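VP5 (Halorubrum pleomorphic virus 2, PDB 6QGI) probably drives fusion of the viral envelope with the membrane of its haloarchaeal host, as a glycosylated envelope protein. Local coordinates at residues K115-S120 with L223-W228; L157-G162 with T181-R186; M177-V182 with D194-L199. One frame throughout, in Å; residues are numbered along the deposited sequence.

In the fold
Coming from the N terminus, past two earlier long helices, the chain reaches helix 91-133, where residues 115-120 wait for a partner just over a hundred residues on. Next comes strand 155-159; contact 2 closes when strand 176-186 returns antiparallel beside it. That same strand serves contact 3, where the loop after strand 189-193 folds back over residues 179-181, so the two contacts share Thr181 and Val182. Both are nested inside the long loop that contact 1 closes at the start of helix 225-253. Trp117 and Asn118 of the helix bond to Gly180, tying the small four-stranded antiparallel sheet to the helical part; contact centres lie 8 to 12 Å apart.

Contact 1: residues K115-S120 with L223-W228; sequences KTWNES and LNASNW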
# COMPACT_ATOMS: atom_id res chain seq x y z
N LYS A 115 -10.84 7.50 -7.81
CA LYS A 115 -11.73 6.34 -7.91
C LYS A 115 -11.70 5.53 -6.61
O LYS A 115 -12.72 5.01 -6.18
CB LYS A 115 -11.37 5.46 -9.11
CG LYS A 115 -11.97 5.87 -10.43
CD LYS A 115 -11.49 4.98 -11.56
CE LYS A 115 -11.68 5.63 -12.91
NZ LYS A 115 -13.12 5.78 -13.26
N THR A 116 -10.50 5.46 -5.98
CA THR A 116 -10.26 4.78 -4.70
C THR A 116 -11.07 5.48 -3.61
O THR A 116 -11.66 4.79 -2.78
CB THR A 116 -8.75 4.76 -4.39
OG1 THR A 116 -8.05 4.20 -5.49
CG2 THR A 116 -8.41 3.98 -3.12
N TRP A 117 -11.12 6.84 -3.63
CA TRP A 117 -11.89 7.66 -2.70
C TRP A 117 -13.39 7.51 -3.00
O TRP A 117 -14.18 7.39 -2.06
CB TRP A 117 -11.46 9.15 -2.76
CG TRP A 117 -12.28 10.08 -1.90
CD1 TRP A 117 -13.38 10.79 -2.28
CD2 TRP A 117 -12.06 10.40 -0.51
NE1 TRP A 117 -13.86 11.53 -1.21
CE2 TRP A 117 -13.07 11.30 -0.12
CE3 TRP A 117 -11.10 10.00 0.44
CZ2 TRP A 117 -13.15 11.81 1.18
CZ3 TRP A 117 -11.19 10.51 1.73
CH2 TRP A 117 -12.20 11.41 2.08
N ASN A 118 -13.77 7.53 -4.29
CA ASN A 118 -15.15 7.39 -4.76
C ASN A 118 -15.76 6.06 -4.32
O ASN A 118 -16.88 6.06 -3.80
CB ASN A 118 -15.24 7.56 -6.27
CG ASN A 118 -15.07 8.99 -6.71
OD1 ASN A 118 -14.98 9.91 -5.88
ND2 ASN A 118 -15.00 9.21 -8.01
N GLU A 119 -15.01 4.95 -4.46
CA GLU A 119 -15.46 3.61 -4.04
C GLU A 119 -15.67 3.55 -2.53
O GLU A 119 -16.56 2.84 -2.08
CB GLU A 119 -14.48 2.51 -4.48
CG GLU A 119 -15.16 1.19 -4.79
CD GLU A 119 -16.27 1.21 -5.83
OE1 GLU A 119 -16.17 1.99 -6.81
OE2 GLU A 119 -17.25 0.44 -5.67
N SER A 120 -14.87 4.31 -1.76
CA SER A 120 -14.98 4.38 -0.31
C SER A 120 -16.25 5.14 0.11
O SER A 120 -16.96 4.68 1.00
CB SER A 120 -13.75 5.05 0.29
OG SER A 120 -12.52 4.58 -0.22
N LEU A 223 -11.46 7.19 5.75
CA LEU A 223 -12.04 8.25 4.90
C LEU A 223 -11.72 9.64 5.50
O LEU A 223 -12.55 10.55 5.45
CB LEU A 223 -13.56 8.06 4.70
CG LEU A 223 -13.98 6.89 3.83
CD1 LEU A 223 -15.47 6.74 3.80
CD2 LEU A 223 -13.49 7.06 2.45
N ASN A 224 -10.51 9.77 6.09
CA ASN A 224 -10.02 11.00 6.70
C ASN A 224 -9.37 11.85 5.62
O ASN A 224 -8.26 11.54 5.19
CB ASN A 224 -9.04 10.68 7.85
CG ASN A 224 -8.55 11.86 8.67
OD1 ASN A 224 -8.93 13.02 8.48
ND2 ASN A 224 -7.67 11.59 9.63
N ALA A 225 -10.08 12.90 5.16
CA ALA A 225 -9.62 13.82 4.10
C ALA A 225 -8.27 14.49 4.42
O ALA A 225 -7.54 14.86 3.49
CB ALA A 225 -10.68 14.88 3.84
N SER A 226 -7.91 14.59 5.72
CA SER A 226 -6.64 15.11 6.24
C SER A 226 -5.46 14.22 5.83
O SER A 226 -4.32 14.69 5.87
CB SER A 226 -6.67 15.18 7.76
OG SER A 226 -7.31 16.36 8.19
N ASN A 227 -5.72 12.94 5.50
CA ASN A 227 -4.70 11.97 5.08
C ASN A 227 -4.59 11.90 3.56
O ASN A 227 -3.57 11.47 3.04
CB ASN A 227 -5.01 10.59 5.65
CG ASN A 227 -4.84 10.47 7.15
OD1 ASN A 227 -4.22 11.32 7.81
ND2 ASN A 227 -5.37 9.39 7.71
N TRP A 228 -5.64 12.35 2.85
CA TRP A 228 -5.73 12.35 1.39
C TRP A 228 -5.28 13.70 0.80
O TRP A 228 -4.70 13.71 -0.28
CB TRP A 228 -7.17 12.03 0.97
CG TRP A 228 -7.57 10.60 1.22
CD1 TRP A 228 -7.82 10.02 2.44
CD2 TRP A 228 -7.75 9.58 0.24
NE1 TRP A 228 -8.15 8.70 2.26
CE2 TRP A 228 -8.12 8.40 0.92
CE3 TRP A 228 -7.66 9.55 -1.16
CZ2 TRP A 228 -8.40 7.20 0.25
CZ3 TRP A 228 -7.91 8.36 -1.82
CH2 TRP A 228 -8.28 7.20 -1.12
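A buried aromatic core between two helices holds this contact: Trp117, a little past the middle of helix 91-133, meets Trp228 in the first turn of helix 225-253. The two indoles form a T-shaped (edge-to-face) pair, the edge of the six-membered ring of Trp117 toward the face of the five-membered ring of Trp228, with the planes at 70° and the centroids 4.5 Å apart. Trp117 CG is anti to the backbone N (chi1 176°), which carries the ring across to the second helix. Its CE3 corner sits over the centre of the Trp228 face, 3.4 Å from Trp228 CD2, with CZ3 next to it above the pyrrole part. The stem of the same residue joins in: Trp117 CB makes an off-centre CH-pi contact with the Trp228 benzo ring, 4.2 Å from its centroid. At the rim of that ring, near its plane, Thr116 CG2 touches Trp228 CH2 at 3.8 Å.

The packing joins the two helices directly through the tryptophans, and the turn leading into helix 225-253 adds to it. In that turn Asn224 takes the N-cap position, its OD1 accepting a weak bond from Ser226 N. The far corner of the indole reaches here, where Trp117 CH2 lies 3.5 Å from Leu223 O and 4.2 Å from Ala225 CB. Leu223 CD2 lies over one face of the Trp117 ring, toward its rim, and 4.2 Å from Trp117 CZ3. Trp117 NE1 looks the other way, bonding to Gly180 O of the neighbouring sheet. Ser120 points toward the second segment, yet chi1 -46° lets Ser120 OG bond back to Thr116 O at 2.7 Å, in the plane of that carbonyl; Asn55 ND2 also bonds to OG.

Contact 2: residues L157-G162 with T181-R186; sequences LANPSG and TVEVDR
Asn159 is the residue to follow here, at the end of strand 155-159 where it pairs antiparallel with strand 176-186 in the small four-stranded sheet. Its backbone is held at both polar atoms: Asn159 N donates to Thr181 O at 2.9 Å, nearly along the C=O axis, while Asn159 O accepts from Thr181 N in the carbonyl plane. Asn159 CB leaves on the face shared by Leu157, Thr181 and Glu183 and passes 3.5 Å from Thr181 OG1. With chi1 at -47°, CG is anti to the carbonyl carbon and beside the backbone N, and the amide leans across strand 181-186. At the tip ND2 has two acceptors. Asn159 ND2 donates to Thr181 OG1 at 3.0 Å. Asn159 ND2 also donates to Glu183 OE2 at 2.9 Å, the oxygen accepting with its anti lone pair. Both acceptors lie near the amide plane, and the amide and carboxylate are almost coplanar (23°), so the two bonds together fix the rotation of the amide. Thr181 OG1 also bonds to Asp165 O.

Glu183 meets this amide by running out extended, CG anti to the backbone N. Leu157 lies alongside it, pointing the same way, its CB beside Glu183 CB and Leu157 CD1 3.7 Å from Glu183 OE1. These two residues are the other hydrogen-bonded pair of the strands: Leu157 N to Glu183 O is almost straight at 174°, whereas Glu183 N approaches Leu157 O from above the carbonyl plane.

Between them Ala158 and Val182 form the non-hydrogen-bonded pair, their side chains on the opposite face, where Val121 and Trp117 of helix 91-133 cover the sheet. Next to this pair, Ala158 CA comes within 3.6 Å of Thr181 O in a CA-H...O contact.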
# COMPACT_ATOMS: atom_id res chain seq x y z
N LEU A 157 -23.39 12.01 6.29
CA LEU A 157 -23.88 11.60 4.97
C LEU A 157 -22.74 11.39 3.97
O LEU A 157 -21.64 11.90 4.14
CB LEU A 157 -24.88 12.64 4.43
CG LEU A 157 -26.16 12.86 5.27
CD1 LEU A 157 -26.89 14.10 4.83
CD2 LEU A 157 -27.07 11.64 5.24
N ALA A 158 -23.01 10.58 2.94
CA ALA A 158 -22.06 10.28 1.88
C ALA A 158 -22.72 10.50 0.53
O ALA A 158 -23.79 9.94 0.26
CB ALA A 158 -21.55 8.85 2.01
N ASN A 159 -22.13 11.38 -0.28
CA ASN A 159 -22.65 11.74 -1.60
C ASN A 159 -21.73 11.13 -2.67
O ASN A 159 -20.67 11.68 -2.92
CB ASN A 159 -22.75 13.25 -1.73
CG ASN A 159 -23.41 13.89 -0.55
OD1 ASN A 159 -24.64 13.87 -0.40
ND2 ASN A 159 -22.61 14.46 0.33
N PRO A 160 -22.09 9.95 -3.25
CA PRO A 160 -21.20 9.32 -4.24
C PRO A 160 -21.06 10.12 -5.53
O PRO A 160 -21.95 10.92 -5.84
CB PRO A 160 -21.87 7.96 -4.53
CG PRO A 160 -22.86 7.77 -3.45
CD PRO A 160 -23.30 9.14 -3.04
N SER A 161 -19.97 9.89 -6.29
CA SER A 161 -19.72 10.56 -7.58
C SER A 161 -20.98 10.50 -8.44
O SER A 161 -21.63 9.45 -8.52
CB SER A 161 -18.53 9.93 -8.29
OG SER A 161 -18.73 8.56 -8.60
N GLY A 162 -21.35 11.64 -9.00
CA GLY A 162 -22.56 11.79 -9.79
C GLY A 162 -23.64 12.55 -9.05
O GLY A 162 -24.40 13.30 -9.68
N THR A 181 -18.23 12.91 -1.86
CA THR A 181 -17.97 13.73 -0.67
C THR A 181 -18.53 13.12 0.60
O THR A 181 -19.61 12.52 0.58
CB THR A 181 -18.50 15.17 -0.81
OG1 THR A 181 -19.92 15.16 -0.92
CG2 THR A 181 -17.85 15.93 -1.94
N VAL A 182 -17.79 13.31 1.70
CA VAL A 182 -18.20 12.93 3.05
C VAL A 182 -18.82 14.20 3.63
O VAL A 182 -18.14 15.21 3.78
CB VAL A 182 -17.03 12.34 3.89
CG1 VAL A 182 -17.51 11.92 5.28
CG2 VAL A 182 -16.36 11.17 3.18
N GLU A 183 -20.13 14.16 3.88
CA GLU A 183 -20.93 15.29 4.36
C GLU A 183 -21.18 15.24 5.86
O GLU A 183 -21.55 14.20 6.40
CB GLU A 183 -22.28 15.29 3.61
CG GLU A 183 -23.18 16.49 3.85
CD GLU A 183 -24.47 16.49 3.05
OE1 GLU A 183 -25.42 17.18 3.48
OE2 GLU A 183 -24.53 15.82 1.99
N VAL A 184 -21.01 16.40 6.53
CA VAL A 184 -21.30 16.61 7.95
C VAL A 184 -22.42 17.63 8.00
O VAL A 184 -22.18 18.80 7.71
CB VAL A 184 -20.06 17.05 8.79
CG1 VAL A 184 -20.43 17.24 10.26
CG2 VAL A 184 -18.91 16.07 8.65
N ASP A 185 -23.65 17.18 8.32
CA ASP A 185 -24.83 18.06 8.41
C ASP A 185 -24.73 18.94 9.66
O ASP A 185 -24.50 18.44 10.76
CB ASP A 185 -26.13 17.24 8.42
CG ASP A 185 -27.40 18.05 8.22
OD1 ASP A 185 -27.87 18.67 9.20
OD2 ASP A 185 -27.93 18.04 7.10
N ARG A 186 -24.84 20.27 9.46
CA ARG A 186 -24.80 21.28 10.53
C ARG A 186 -26.08 22.14 10.45
O ARG A 186 -26.09 23.30 10.87
CB ARG A 186 -23.52 22.14 10.41
CG ARG A 186 -22.22 21.34 10.49
CD ARG A 186 -21.00 22.22 10.68
NE ARG A 186 -20.66 22.39 12.10
CZ ARG A 186 -20.76 23.54 12.77
NH1 ARG A 186 -21.18 24.64 12.16
NH2 ARG A 186 -20.43 23.59 14.05

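Contact 3: residues M177-V182 with D194-L199; sequences MSVGTV and DPMSGL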
# COMPACT_ATOMS: atom_id res chain seq x y z
N MET A 177 -14.19 14.98 -13.77
CA MET A 177 -14.49 13.78 -13.01
C MET A 177 -15.24 14.15 -11.73
O MET A 177 -14.83 15.07 -11.03
CB MET A 177 -13.18 13.04 -12.67
CG MET A 177 -13.38 11.69 -12.03
SD MET A 177 -11.84 10.95 -11.48
CE MET A 177 -12.46 9.44 -10.84
N SER A 178 -16.34 13.44 -11.43
CA SER A 178 -17.10 13.69 -10.21
C SER A 178 -16.45 12.93 -9.05
O SER A 178 -16.13 11.75 -9.21
CB SER A 178 -18.56 13.28 -10.38
OG SER A 178 -19.35 13.70 -9.28
N VAL A 179 -16.19 13.61 -7.93
CA VAL A 179 -15.57 12.99 -6.76
C VAL A 179 -16.56 13.02 -5.60
O VAL A 179 -17.15 14.06 -5.30
CB VAL A 179 -14.19 13.61 -6.38
CG1 VAL A 179 -13.62 12.98 -5.10
CG2 VAL A 179 -13.19 13.47 -7.52
N GLY A 180 -16.72 11.85 -4.97
CA GLY A 180 -17.60 11.63 -3.84
C GLY A 180 -17.22 12.46 -2.63
O GLY A 180 -16.03 12.72 -2.42
N THR A 181 -18.23 12.91 -1.86
CA THR A 181 -17.97 13.73 -0.67
C THR A 181 -18.53 13.12 0.60
O THR A 181 -19.61 12.52 0.58
CB THR A 181 -18.50 15.17 -0.81
OG1 THR A 181 -19.92 15.16 -0.92
CG2 THR A 181 -17.85 15.93 -1.94
N VAL A 182 -17.79 13.31 1.70
CA VAL A 182 -18.20 12.93 3.05
C VAL A 182 -18.82 14.20 3.63
O VAL A 182 -18.14 15.21 3.78
CB VAL A 182 -17.03 12.34 3.89
CG1 VAL A 182 -17.51 11.92 5.28
CG2 VAL A 182 -16.36 11.17 3.18
N ASP A 194 -13.45 15.85 0.62
CA ASP A 194 -12.94 15.16 -0.56
C ASP A 194 -11.40 15.28 -0.53
O ASP A 194 -10.89 16.10 0.24
CB ASP A 194 -13.58 15.73 -1.86
CG ASP A 194 -13.37 17.21 -2.12
OD1 ASP A 194 -12.74 17.86 -1.31
OD2 ASP A 194 -13.83 17.69 -3.15
N PRO A 195 -10.62 14.49 -1.31
CA PRO A 195 -9.15 14.60 -1.23
C PRO A 195 -8.57 15.98 -1.63
O PRO A 195 -7.44 16.28 -1.25
CB PRO A 195 -8.66 13.52 -2.18
CG PRO A 195 -9.79 12.59 -2.34
CD PRO A 195 -11.01 13.42 -2.24
N MET A 196 -9.35 16.78 -2.36
CA MET A 196 -8.89 18.11 -2.83
C MET A 196 -9.10 19.19 -1.77
O MET A 196 -8.17 19.99 -1.56
CB MET A 196 -9.62 18.52 -4.12
CG MET A 196 -9.47 17.51 -5.24
SD MET A 196 -10.59 16.10 -5.06
CE MET A 196 -12.04 16.72 -5.90
N SER A 197 -10.28 19.23 -1.13
CA SER A 197 -10.58 20.26 -0.14
C SER A 197 -10.04 19.91 1.25
O SER A 197 -9.66 20.82 2.00
CB SER A 197 -12.08 20.50 -0.06
OG SER A 197 -12.78 19.50 0.67
N GLY A 198 -10.02 18.62 1.58
CA GLY A 198 -9.60 18.14 2.89
C GLY A 198 -10.62 18.51 3.95
O GLY A 198 -11.82 18.59 3.65
N LEU A 199 -10.17 18.76 5.18
CA LEU A 199 -11.06 19.17 6.26
C LEU A 199 -11.25 20.68 6.23
O LEU A 199 -10.45 21.38 5.61
CB LEU A 199 -10.51 18.74 7.63
CG LEU A 199 -10.27 17.25 7.90
CD1 LEU A 199 -10.02 17.04 9.35
CD2 LEU A 199 -11.44 16.38 7.47
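This contact lays a loop over the short break in strand 176-186, at Gly180: the loop 194-199, following strand 189-193 of the small antiparallel sheet, folds back so that its first three residues cover Val179, Gly180 and Thr181.

Apolar packing does the joining. Val179 meets two side chains tip to tip. Val179 CG1, anti to the backbone N, touches Pro195 CD at 3.9 Å, while Val179 CG2 is 3.8 Å from Met196 CE. That methyl gets there because the methionine chain is bent at both chi2 (80°) and chi3 (88°). Asp194 CB packs 4.3 Å from Thr181 CG2. On the helical side Pro195 is backed by Phe113, Trp117 and Trp228.

A plain van der Waals contact sets Asp194 CB 3.9 Å from Gly180 O.

The polar bonding is internal to the loop or goes elsewhere. Asp194 OD2 bonds to Thr167 OG1, and Gly198 N donates to Asp194 O at 3.0 Å. Asp194 makes an Asx motif with its own loop, chi1 59° placing CG between the backbone N and the carbonyl carbon. Asp194 OD1 accepts from Ser197 N at 2.8 Å and from Ser197 OG at 2.6 Å, both donors standing above the carboxylate plane.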